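Local coordinates for protein CRISPR-associated endonuclease Cas9 (Campylobacter jejuni subsp. jejuni serotype O:2, PDB 5X2H) that uses a guide RNA to recognise matching DNA of invading genetic elements and cuts both DNA strands with its RuvC-like and HNH nuclease domains, at residues D28-C33 / L618-E623; N445-K450 / K503-F508; M681-I686 / V698-M703; I745-K750 / K809-Y814. All coordinates share one frame; numbering follows the deposited sequence.

Interaction 1 (D28-C33 / L618-E623)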
# COMPACT_ATOMS: atom_id res chain seq x y z
N ASP A 28 39.01 7.11 18.98
CA ASP A 28 39.46 7.12 17.59
C ASP A 28 39.84 5.73 17.10
O ASP A 28 40.54 5.59 16.09
CB ASP A 28 40.63 8.09 17.40
CG ASP A 28 40.51 8.91 16.12
OD1 ASP A 28 39.47 8.79 15.44
OD2 ASP A 28 41.45 9.68 15.81
N GLU A 29 39.38 4.68 17.78
CA GLU A 29 39.73 3.30 17.47
C GLU A 29 38.48 2.55 17.02
O GLU A 29 37.48 2.52 17.74
CB GLU A 29 40.35 2.60 18.67
CG GLU A 29 41.79 2.16 18.48
CD GLU A 29 41.98 0.68 18.74
OE1 GLU A 29 42.09 -0.09 17.76
OE2 GLU A 29 42.00 0.28 19.92
N LEU A 30 38.55 1.94 15.84
CA LEU A 30 37.44 1.15 15.33
C LEU A 30 37.33 -0.16 16.11
O LEU A 30 38.29 -0.92 16.19
CB LEU A 30 37.61 0.87 13.84
CG LEU A 30 36.42 0.21 13.15
CD1 LEU A 30 35.17 1.05 13.33
CD2 LEU A 30 36.72 -0.01 11.67
N LYS A 31 36.15 -0.41 16.68
CA LYS A 31 35.94 -1.54 17.58
C LYS A 31 35.09 -2.65 16.97
O LYS A 31 35.34 -3.82 17.23
CB LYS A 31 35.29 -1.07 18.88
CG LYS A 31 36.01 0.09 19.55
CD LYS A 31 37.25 -0.37 20.31
CE LYS A 31 36.87 -1.10 21.59
NZ LYS A 31 38.05 -1.36 22.46
N ASP A 32 34.08 -2.31 16.17
CA ASP A 32 33.16 -3.31 15.66
C ASP A 32 32.58 -2.84 14.33
O ASP A 32 32.48 -1.64 14.07
CB ASP A 32 32.04 -3.61 16.66
CG ASP A 32 31.46 -5.00 16.50
OD1 ASP A 32 31.77 -5.66 15.50
OD2 ASP A 32 30.69 -5.42 17.39
N CYS A 33 32.19 -3.81 13.49
CA CYS A 33 31.66 -3.53 12.17
C CYS A 33 30.59 -4.56 11.83
O CYS A 33 30.57 -5.66 12.39
CB CYS A 33 32.76 -3.56 11.10
SG CYS A 33 33.44 -1.95 10.67
N LEU A 618 40.35 -2.46 7.10
CA LEU A 618 39.99 -3.61 6.28
C LEU A 618 40.07 -4.91 7.07
O LEU A 618 39.37 -5.87 6.75
CB LEU A 618 40.87 -3.68 5.04
CG LEU A 618 40.73 -2.51 4.07
CD1 LEU A 618 41.50 -2.77 2.78
CD2 LEU A 618 39.26 -2.23 3.77
N ASP A 619 40.91 -4.95 8.11
CA ASP A 619 40.95 -6.12 8.98
C ASP A 619 39.61 -6.31 9.68
O ASP A 619 39.13 -7.44 9.83
CB ASP A 619 42.07 -5.98 10.02
CG ASP A 619 43.44 -5.87 9.38
OD1 ASP A 619 43.62 -6.37 8.25
OD2 ASP A 619 44.34 -5.28 10.02
N LYS A 620 38.98 -5.22 10.11
CA LYS A 620 37.68 -5.31 10.76
C LYS A 620 36.60 -5.73 9.77
O LYS A 620 35.70 -6.50 10.12
CB LYS A 620 37.32 -3.98 11.42
CG LYS A 620 36.96 -4.08 12.89
CD LYS A 620 38.17 -4.48 13.72
CE LYS A 620 37.84 -4.48 15.20
NZ LYS A 620 39.02 -4.85 16.04
N ILE A 621 36.68 -5.23 8.54
CA ILE A 621 35.67 -5.56 7.53
C ILE A 621 35.70 -7.05 7.21
O ILE A 621 34.65 -7.68 7.02
CB ILE A 621 35.87 -4.69 6.27
CG1 ILE A 621 34.98 -3.45 6.33
CG2 ILE A 621 35.60 -5.48 5.00
CD1 ILE A 621 35.33 -2.48 7.43
N ASP A 622 36.90 -7.63 7.16
CA ASP A 622 37.02 -9.06 6.87
C ASP A 622 36.44 -9.93 7.98
O ASP A 622 36.19 -11.12 7.75
CB ASP A 622 38.49 -9.42 6.64
CG ASP A 622 39.10 -8.67 5.47
OD1 ASP A 622 38.34 -7.99 4.75
OD2 ASP A 622 40.33 -8.77 5.27
N GLU A 623 36.23 -9.37 9.17
CA GLU A 623 35.64 -10.12 10.28
C GLU A 623 34.12 -10.07 10.28
O GLU A 623 33.49 -10.81 11.04
CB GLU A 623 36.18 -9.58 11.61
CG GLU A 623 37.70 -9.61 11.71
CD GLU A 623 38.21 -8.86 12.92
OE1 GLU A 623 37.41 -8.57 13.83
OE2 GLU A 623 39.42 -8.55 12.96
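Lys620 reaches from helix 615-622 to strand 29-37 and lays its aliphatic chain against Leu30 and the backbone of Lys31, with Cys33 at the margin. No hydrogen bond joins the two segments; the contact is van der Waals packing, part of it against backbone oxygens. The lysine bends at its second torsion (chi2 67°) and then runs extended. Its CE comes 3.3 Å from Lys31 O, with Leu30 O a little farther from the same carbon. Lys620 NZ stays 4.0 Å from both of these oxygens. With Leu30 CG anti to the backbone N (chi1 -172°), its CD2 meets Lys620 CB at 4.0 Å. The two side chains slide past each other in opposite directions. Farther along the strand, Cys33 SG touches the tip of Ile621, CD1, at 3.8 Å. Ile621 starts out from the far side of its helix, and only its terminal methyl returns to the sulfur. Asp32 points away from the helix, and its OD2 is hydrogen-bonded to Tyr476. Lys31 and Asp32 form a classic beta bulge opposite Phe24. The strand is an outermost one of the RuvC-like sheet and pairs with strand 19-26. The short segments run at 29° to each other, with axes 8.0 Å apart. Helix 557-566 fills in beside them, where Val563 touches Leu30 and Cys33 and Ile560 touches Ile621.

Interaction 2 (N445-K450 / K503-F508)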
# COMPACT_ATOMS: atom_id res chain seq x y z
N ASN A 445 6.60 3.57 16.33
CA ASN A 445 5.15 3.70 16.38
C ASN A 445 4.68 4.50 17.58
O ASN A 445 3.58 5.06 17.55
CB ASN A 445 4.51 2.31 16.40
CG ASN A 445 3.03 2.34 16.06
OD1 ASN A 445 2.61 3.00 15.11
ND2 ASN A 445 2.23 1.62 16.83
N GLU A 446 5.48 4.57 18.65
CA GLU A 446 5.07 5.22 19.88
C GLU A 446 5.52 6.68 19.96
O GLU A 446 5.31 7.32 21.00
CB GLU A 446 5.62 4.45 21.09
CG GLU A 446 5.37 2.95 21.01
CD GLU A 446 3.90 2.60 20.89
OE1 GLU A 446 3.22 2.54 21.93
OE2 GLU A 446 3.42 2.41 19.75
N THR A 447 6.13 7.21 18.91
CA THR A 447 6.54 8.60 18.86
C THR A 447 5.51 9.42 18.09
O THR A 447 4.69 8.88 17.34
CB THR A 447 7.91 8.75 18.20
OG1 THR A 447 7.79 8.55 16.79
CG2 THR A 447 8.88 7.71 18.76
N TYR A 448 5.56 10.74 18.28
CA TYR A 448 4.66 11.60 17.52
C TYR A 448 5.09 11.77 16.07
O TYR A 448 4.39 12.46 15.31
CB TYR A 448 4.53 12.97 18.19
CG TYR A 448 5.80 13.48 18.82
CD1 TYR A 448 6.93 13.74 18.05
CD2 TYR A 448 5.88 13.73 20.18
CE1 TYR A 448 8.10 14.21 18.62
CE2 TYR A 448 7.04 14.20 20.76
CZ TYR A 448 8.15 14.44 19.97
OH TYR A 448 9.31 14.91 20.54
N TYR A 449 6.21 11.17 15.66
CA TYR A 449 6.59 11.14 14.25
C TYR A 449 5.87 10.05 13.48
O TYR A 449 6.07 9.94 12.26
CB TYR A 449 8.10 10.92 14.11
CG TYR A 449 8.97 12.03 14.66
CD1 TYR A 449 9.08 13.24 13.99
CD2 TYR A 449 9.69 11.86 15.84
CE1 TYR A 449 9.88 14.26 14.49
CE2 TYR A 449 10.49 12.87 16.34
CZ TYR A 449 10.58 14.07 15.66
OH TYR A 449 11.38 15.08 16.15
N LYS A 450 5.04 9.24 14.14
CA LYS A 450 4.48 8.06 13.50
C LYS A 450 3.50 8.43 12.39
O LYS A 450 3.62 7.94 11.26
CB LYS A 450 3.79 7.17 14.53
CG LYS A 450 3.06 5.98 13.91
CD LYS A 450 4.01 5.14 13.07
CE LYS A 450 3.26 4.23 12.11
NZ LYS A 450 2.52 5.01 11.07
N LYS A 503 17.32 11.93 18.46
CA LYS A 503 17.67 12.91 19.49
C LYS A 503 16.48 13.30 20.36
O LYS A 503 16.69 13.86 21.44
CB LYS A 503 18.29 14.16 18.87
CG LYS A 503 17.37 15.01 18.01
CD LYS A 503 18.07 16.30 17.61
CE LYS A 503 17.39 16.99 16.44
NZ LYS A 503 16.05 17.55 16.79
N ASP A 504 15.25 13.03 19.92
CA ASP A 504 14.09 13.33 20.74
C ASP A 504 13.80 12.26 21.79
O ASP A 504 13.11 12.55 22.77
CB ASP A 504 12.85 13.52 19.87
CG ASP A 504 12.78 14.89 19.23
OD1 ASP A 504 13.74 15.68 19.37
OD2 ASP A 504 11.76 15.19 18.58
N TYR A 505 14.30 11.04 21.60
CA TYR A 505 13.87 9.92 22.42
C TYR A 505 15.00 9.08 23.02
O TYR A 505 14.70 8.22 23.85
CB TYR A 505 12.96 8.98 21.61
CG TYR A 505 11.59 9.56 21.36
CD1 TYR A 505 10.55 9.33 22.24
CD2 TYR A 505 11.34 10.34 20.24
CE1 TYR A 505 9.29 9.86 22.03
CE2 TYR A 505 10.09 10.88 20.01
CZ TYR A 505 9.07 10.63 20.91
OH TYR A 505 7.82 11.16 20.69
N LEU A 506 16.25 9.30 22.65
CA LEU A 506 17.36 8.51 23.17
C LEU A 506 18.19 9.33 24.14
O LEU A 506 18.49 10.50 23.89
CB LEU A 506 18.25 7.99 22.03
CG LEU A 506 19.24 6.90 22.43
CD1 LEU A 506 18.51 5.59 22.69
CD2 LEU A 506 20.32 6.72 21.36
N ASP A 507 18.57 8.70 25.25
CA ASP A 507 19.43 9.33 26.25
C ASP A 507 20.88 8.95 25.98
O ASP A 507 21.20 7.76 25.84
CB ASP A 507 19.02 8.91 27.66
CG ASP A 507 19.72 9.72 28.73
OD1 ASP A 507 20.25 10.80 28.41
OD2 ASP A 507 19.74 9.26 29.90
N PHE A 508 21.75 9.95 25.91
CA PHE A 508 23.15 9.76 25.58
C PHE A 508 24.03 9.95 26.81
O PHE A 508 23.58 10.38 27.88
CB PHE A 508 23.59 10.73 24.48
CG PHE A 508 23.03 10.40 23.13
CD1 PHE A 508 21.78 10.86 22.74
CD2 PHE A 508 23.77 9.64 22.23
CE1 PHE A 508 21.27 10.56 21.50
CE2 PHE A 508 23.26 9.33 20.98
CZ PHE A 508 22.01 9.79 20.61
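Asp504 and Tyr505, in the segment on helix 493-505, meet Thr447, Tyr448 and Tyr449 of a type I beta turn running from Thr447 to Lys450. Two phenols converge on one carboxylate oxygen. Tyr449 OH donates to Asp504 OD2 at a very short 2.5 Å, a length that is doubtful. Tyr448 OH donates to the same OD2 at 3.1 Å and comes from above the carboxylate plane. The Tyr449 ring is turned 27° from that plane and the Tyr448 ring 69°. Tyr505 OH sits over the centre of the Tyr448 ring, 3.1 Å above the plane. The same hydroxyl accepts a weak hydrogen bond from Tyr448 N. The Tyr448 and Tyr505 rings are oblique to each other.

The next shell fixes the turn. Thr447 OG1 accepts from Tyr449 N, which makes an ST turn, and is also hydrogen-bonded to Phe444 O. With OG1 between the backbone N and the carbonyl carbon (chi1 74°) to meet Tyr449 N, CG2 stands beside the backbone N, over the Tyr505 ring. Tyr448 OH is also hydrogen-bonded to Asn434 N, and Ile433 packs on both Tyr448 and Asp504. Thus the loop before helix 456-476 is tied to helix 493-505. The guide RNA runs close by, and a sugar packs on Asn445. On the Tyr505 face, Thr447 CG2 makes a CH-pi contact, 3.6 Å from the ring centroid.

Interaction 3 (M681-I686 / V698-M703). With nucleotides of chain D.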
# COMPACT_ATOMS: atom_id res chain seq x y z
N MET A 681 6.70 -20.82 -1.18
CA MET A 681 7.07 -21.87 -0.23
C MET A 681 7.82 -21.19 0.91
O MET A 681 9.05 -21.12 0.91
CB MET A 681 7.91 -22.94 -0.91
CG MET A 681 8.24 -24.13 -0.02
SD MET A 681 9.62 -25.12 -0.63
CE MET A 681 9.17 -25.31 -2.35
N PHE A 682 7.07 -20.67 1.88
CA PHE A 682 7.70 -19.87 2.92
C PHE A 682 8.48 -20.71 3.93
O PHE A 682 9.28 -20.14 4.68
CB PHE A 682 6.64 -19.03 3.66
CG PHE A 682 5.76 -19.81 4.60
CD1 PHE A 682 4.61 -20.44 4.14
CD2 PHE A 682 6.05 -19.88 5.96
CE1 PHE A 682 3.79 -21.15 5.00
CE2 PHE A 682 5.23 -20.59 6.82
CZ PHE A 682 4.10 -21.22 6.35
N ARG A 683 8.29 -22.02 3.94
CA ARG A 683 8.90 -22.87 4.96
C ARG A 683 9.14 -24.26 4.38
O ARG A 683 8.38 -24.74 3.53
CB ARG A 683 8.01 -22.93 6.20
CG ARG A 683 8.48 -23.85 7.31
CD ARG A 683 7.54 -23.76 8.51
NE ARG A 683 7.32 -25.05 9.14
CZ ARG A 683 6.43 -25.26 10.11
NH1 ARG A 683 5.68 -24.26 10.56
NH2 ARG A 683 6.29 -26.47 10.63
N VAL A 684 10.21 -24.90 4.84
CA VAL A 684 10.48 -26.30 4.54
C VAL A 684 10.96 -26.98 5.82
O VAL A 684 11.81 -26.44 6.53
CB VAL A 684 11.52 -26.47 3.40
CG1 VAL A 684 12.81 -25.73 3.72
CG2 VAL A 684 11.80 -27.94 3.15
N ASP A 685 10.39 -28.14 6.12
CA ASP A 685 10.72 -28.88 7.33
C ASP A 685 11.68 -30.00 6.97
O ASP A 685 11.38 -30.83 6.11
CB ASP A 685 9.46 -29.42 8.00
CG ASP A 685 8.60 -28.33 8.60
OD1 ASP A 685 9.04 -27.15 8.59
OD2 ASP A 685 7.49 -28.64 9.08
N ILE A 686 12.83 -30.02 7.64
CA ILE A 686 13.89 -30.98 7.36
C ILE A 686 13.79 -32.13 8.35
O ILE A 686 13.73 -31.91 9.57
CB ILE A 686 15.28 -30.31 7.44
CG1 ILE A 686 15.38 -29.20 6.39
CG2 ILE A 686 16.39 -31.34 7.27
CD1 ILE A 686 15.03 -29.66 4.99
N VAL A 698 10.02 -31.53 3.62
CA VAL A 698 8.59 -31.35 3.44
C VAL A 698 8.36 -29.88 3.05
O VAL A 698 8.58 -28.99 3.88
CB VAL A 698 7.80 -31.73 4.70
CG1 VAL A 698 6.31 -31.45 4.49
CG2 VAL A 698 8.04 -33.18 5.05
N PRO A 699 7.93 -29.60 1.83
CA PRO A 699 7.69 -28.20 1.44
C PRO A 699 6.35 -27.71 1.96
O PRO A 699 5.36 -28.44 1.95
CB PRO A 699 7.72 -28.25 -0.09
CG PRO A 699 7.22 -29.64 -0.41
CD PRO A 699 7.63 -30.54 0.74
N ILE A 700 6.34 -26.47 2.44
CA ILE A 700 5.18 -25.87 3.08
C ILE A 700 4.88 -24.54 2.41
O ILE A 700 5.72 -23.63 2.42
CB ILE A 700 5.39 -25.68 4.60
CG1 ILE A 700 5.71 -27.03 5.25
CG2 ILE A 700 4.16 -25.04 5.23
CD1 ILE A 700 5.89 -26.95 6.75
N TYR A 701 3.69 -24.42 1.83
CA TYR A 701 3.30 -23.28 1.01
C TYR A 701 2.26 -22.42 1.74
O TYR A 701 1.68 -22.82 2.75
CB TYR A 701 2.75 -23.75 -0.34
CG TYR A 701 3.73 -24.61 -1.13
CD1 TYR A 701 3.81 -25.98 -0.91
CD2 TYR A 701 4.57 -24.04 -2.07
CE1 TYR A 701 4.70 -26.76 -1.62
CE2 TYR A 701 5.46 -24.82 -2.79
CZ TYR A 701 5.52 -26.18 -2.56
OH TYR A 701 6.41 -26.95 -3.27
N THR A 702 2.03 -21.22 1.19
CA THR A 702 1.06 -20.31 1.79
C THR A 702 -0.32 -20.95 1.86
O THR A 702 -1.06 -20.75 2.84
CB THR A 702 1.00 -19.01 0.98
OG1 THR A 702 0.85 -19.32 -0.41
CG2 THR A 702 2.26 -18.19 1.19
N MET A 703 -0.69 -21.73 0.84
CA MET A 703 -1.99 -22.40 0.86
C MET A 703 -2.09 -23.37 2.03
O MET A 703 -3.15 -23.49 2.65
CB MET A 703 -2.22 -23.12 -0.46
CG MET A 703 -3.51 -23.93 -0.48
SD MET A 703 -4.96 -22.91 -0.10
CE MET A 703 -5.29 -22.18 -1.70
P DA D 3 9.70 -20.37 -3.69
OP1 DA D 3 9.07 -19.70 -2.53
OP2 DA D 3 11.00 -21.06 -3.51
O5' DA D 3 8.68 -21.42 -4.33
C5' DA D 3 7.41 -20.96 -4.81
C4' DA D 3 7.02 -21.67 -6.10
O4' DA D 3 7.70 -21.06 -7.23
C3' DA D 3 7.35 -23.16 -6.15
O3' DA D 3 6.25 -23.88 -6.67
C2' DA D 3 8.57 -23.23 -7.07
C1' DA D 3 8.33 -22.05 -8.01
N9 DA D 3 9.56 -21.49 -8.58
C8 DA D 3 10.66 -21.05 -7.90
N7 DA D 3 11.61 -20.59 -8.67
C5 DA D 3 11.10 -20.74 -9.95
C6 DA D 3 11.63 -20.44 -11.23
N6 DA D 3 12.84 -19.90 -11.42
N1 DA D 3 10.86 -20.72 -12.30
C2 DA D 3 9.65 -21.25 -12.11
N3 DA D 3 9.05 -21.58 -10.96
C4 DA D 3 9.84 -21.29 -9.91
P DA D 4 6.20 -25.48 -6.56
OP1 DA D 4 4.78 -25.89 -6.55
OP2 DA D 4 7.14 -25.91 -5.49
O5' DA D 4 6.86 -25.96 -7.93
C5' DA D 4 6.27 -25.61 -9.17
C4' DA D 4 7.11 -26.16 -10.30
O4' DA D 4 8.21 -25.25 -10.58
C3' DA D 4 7.77 -27.52 -9.99
O3' DA D 4 7.79 -28.31 -11.16
C2' DA D 4 9.18 -27.10 -9.62
C1' DA D 4 9.39 -26.02 -10.65
N9 DA D 4 10.57 -25.19 -10.43
C8 DA D 4 11.22 -24.95 -9.25
N7 DA D 4 12.28 -24.19 -9.38
C5 DA D 4 12.34 -23.94 -10.75
C6 DA D 4 13.24 -23.20 -11.54
N6 DA D 4 14.30 -22.55 -11.05
N1 DA D 4 13.01 -23.15 -12.87
C2 DA D 4 11.95 -23.80 -13.36
N3 DA D 4 11.04 -24.52 -12.72
C4 DA D 4 11.30 -24.55 -11.40
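A beta hairpin of strands 683-689 and 695-700 brings the two segments together, and its open end holds the backbone of the bound DNA. The strands are antiparallel. Arg683 with Ile700 and Asp685 with Val698 are hydrogen-bonded pairs, although the bond from Arg683 N to Ile700 O is weak. Phe682 and Arg683 both face Ile700, a classic beta bulge. Arg683 lies side by side with Ile700 and grips Asp685 side-on. Its NE bonds OD1 at 2.8 Å and its NH2 bonds OD2 at 2.9 Å, each on a syn lone pair. Ile700 CD1 lies over one face of the guanidinium, 3.4 Å from Arg683 NE. Arg830 makes a further salt bridge to Asp685. Just before the bulge, Met681 CG lies over a face of the Tyr701 ring, 4.2 Å from its centroid. SD makes an oblique Met-aromatic contact, and CE is 3.3 Å from Tyr701 OH. Met681 N donates to DA3 OP1 of chain D at 2.9 Å. Tyr701 OH donates to DA4 OP2 of chain D at 2.6 Å. One backbone N-H and one phenol thus hold consecutive phosphates. Both bonds go to phosphate oxygens, so by themselves they would not read the base sequence.

Interaction 4 (I745-K750 / K809-Y814)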
# COMPACT_ATOMS: atom_id res chain seq x y z
N ILE A 745 22.31 -21.79 7.77
CA ILE A 745 22.56 -23.21 7.92
C ILE A 745 24.05 -23.49 7.71
O ILE A 745 24.77 -22.73 7.06
CB ILE A 745 21.72 -24.06 6.94
CG1 ILE A 745 22.11 -23.76 5.49
CG2 ILE A 745 20.23 -23.80 7.16
CD1 ILE A 745 21.34 -24.56 4.46
N LEU A 746 24.49 -24.61 8.28
CA LEU A 746 25.85 -25.11 8.11
C LEU A 746 25.76 -26.44 7.37
O LEU A 746 25.14 -27.38 7.87
CB LEU A 746 26.53 -25.30 9.47
CG LEU A 746 27.95 -25.86 9.45
CD1 LEU A 746 28.96 -24.76 9.16
CD2 LEU A 746 28.26 -26.56 10.77
N ILE A 747 26.36 -26.50 6.18
CA ILE A 747 26.25 -27.69 5.34
C ILE A 747 27.63 -28.14 4.89
O ILE A 747 28.58 -27.37 4.84
CB ILE A 747 25.35 -27.46 4.11
CG1 ILE A 747 25.91 -26.34 3.23
CG2 ILE A 747 23.93 -27.15 4.54
CD1 ILE A 747 25.15 -26.17 1.94
N GLN A 748 27.71 -29.43 4.56
CA GLN A 748 28.93 -30.02 4.03
C GLN A 748 28.55 -31.22 3.17
O GLN A 748 27.82 -32.10 3.63
CB GLN A 748 29.88 -30.44 5.15
CG GLN A 748 31.20 -31.02 4.66
CD GLN A 748 32.08 -31.51 5.80
OE1 GLN A 748 31.67 -31.52 6.96
NE2 GLN A 748 33.30 -31.93 5.47
N THR A 749 29.03 -31.24 1.94
CA THR A 749 28.89 -32.41 1.09
C THR A 749 30.07 -33.35 1.31
O THR A 749 31.07 -33.01 1.95
CB THR A 749 28.79 -32.02 -0.38
OG1 THR A 749 30.10 -31.71 -0.88
CG2 THR A 749 27.90 -30.80 -0.54
N LYS A 750 29.95 -34.56 0.75
CA LYS A 750 31.01 -35.55 0.91
C LYS A 750 32.32 -35.07 0.28
O LYS A 750 33.40 -35.46 0.72
CB LYS A 750 30.58 -36.88 0.30
CG LYS A 750 30.75 -38.07 1.23
CD LYS A 750 29.42 -38.79 1.41
CE LYS A 750 28.86 -39.25 0.07
NZ LYS A 750 27.42 -39.63 0.17
N LYS A 809 26.58 -34.52 4.38
CA LYS A 809 27.32 -35.01 5.53
C LYS A 809 27.02 -34.18 6.77
O LYS A 809 26.94 -34.72 7.88
CB LYS A 809 28.82 -35.01 5.22
CG LYS A 809 29.70 -35.42 6.38
CD LYS A 809 31.17 -35.47 5.98
CE LYS A 809 32.06 -35.78 7.17
NZ LYS A 809 33.48 -35.93 6.77
N VAL A 810 26.84 -32.87 6.61
CA VAL A 810 26.47 -31.97 7.69
C VAL A 810 25.30 -31.12 7.22
O VAL A 810 25.31 -30.60 6.10
CB VAL A 810 27.65 -31.07 8.12
CG1 VAL A 810 27.19 -29.99 9.09
CG2 VAL A 810 28.75 -31.91 8.74
N PHE A 811 24.28 -30.99 8.07
CA PHE A 811 23.09 -30.19 7.74
C PHE A 811 22.50 -29.72 9.07
O PHE A 811 21.69 -30.42 9.69
CB PHE A 811 22.09 -31.00 6.93
CG PHE A 811 21.05 -30.16 6.23
CD1 PHE A 811 21.11 -28.78 6.26
CD2 PHE A 811 20.00 -30.76 5.55
CE1 PHE A 811 20.15 -28.01 5.62
CE2 PHE A 811 19.04 -30.00 4.91
CZ PHE A 811 19.12 -28.62 4.94
N GLU A 812 22.93 -28.54 9.51
CA GLU A 812 22.59 -28.00 10.82
C GLU A 812 22.06 -26.58 10.69
O GLU A 812 22.48 -25.83 9.80
CB GLU A 812 23.81 -28.01 11.76
CG GLU A 812 24.54 -29.34 11.86
CD GLU A 812 24.02 -30.21 12.99
OE1 GLU A 812 23.35 -29.68 13.90
OE2 GLU A 812 24.29 -31.43 12.96
N LYS A 813 21.16 -26.21 11.58
CA LYS A 813 20.55 -24.88 11.57
C LYS A 813 21.24 -23.99 12.60
O LYS A 813 21.55 -24.42 13.71
CB LYS A 813 19.05 -24.96 11.86
CG LYS A 813 18.34 -23.60 11.82
CD LYS A 813 16.87 -23.70 12.21
CE LYS A 813 16.16 -22.37 12.01
NZ LYS A 813 14.71 -22.43 12.36
N TYR A 814 21.47 -22.74 12.21
CA TYR A 814 22.04 -21.72 13.08
C TYR A 814 21.15 -20.49 13.06
O TYR A 814 20.18 -20.40 12.30
CB TYR A 814 23.47 -21.36 12.67
CG TYR A 814 24.51 -22.36 13.12
CD1 TYR A 814 24.57 -23.63 12.55
CD2 TYR A 814 25.43 -22.03 14.10
CE1 TYR A 814 25.52 -24.54 12.96
CE2 TYR A 814 26.39 -22.94 14.51
CZ TYR A 814 26.43 -24.20 13.94
OH TYR A 814 27.38 -25.10 14.36
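Leu746 packs between Val810 and Tyr814 across two antiparallel strands of the CjCas9 PI-CTD region. Its CB rests 3.7 Å from Tyr814 CE1. CG stands anti to the backbone N (chi1 178°), which carries the branch along the face shared with Val810 and Tyr814. At the tip, CD2 lies 4.0 Å from both Val810 CG1 and Tyr814 OH. The leucine and the tyrosine lie side by side and point the same way. Val810 and Gln748 pack on this same face, where Gln748 OE1 comes 3.4 Å from Val810 CG2. The amide NE2 of Gln748 is hydrogen-bonded to Met752 O. The charged end of Glu812 turns away to a salt bridge with Lys824. On the other face, Phe811 meets Ile745 and Ile747. Its CE1 touches Ile745 CD1, and its CD1 touches Ile747 CG2 at 3.7 Å. In the backbone, Leu746 and Glu812 form a hydrogen-bonded pair, with Leu746 N to Glu812 O at 2.8 Å. Lys809 and Val810 both face Gln748, a classic beta bulge. Gln748 O therefore takes two N-H groups, Lys809 N at 2.8 Å and Val810 N at 3.2 Å. The strands are thus held by backbone bonds, while the side chains on each face meet mainly through carbon.

Interaction 1 lies on the RuvC-like sheet, and interaction 2 joins helix 493-505 to a loop. Interactions 3 and 4 lie in the C-terminal part. Along the sequence, both segments of interaction 2 fall between those of interaction 1; interactions 3 and 4 follow in turn. The centres of 1 and 2 are about 29 Å apart, and the two do not touch. Interaction 1 joins segments 585 residues apart in this construct, fitting a discontinuous nuclease domain. Interactions 3 and 4 lie in separate antiparallel sheets, centres about 19 Å apart, and touch where Ile686 CG2 packs on Phe811 CE2 at 3.8 Å. Interaction 4 comes within about 14 Å of interaction 1 at the nearest atoms.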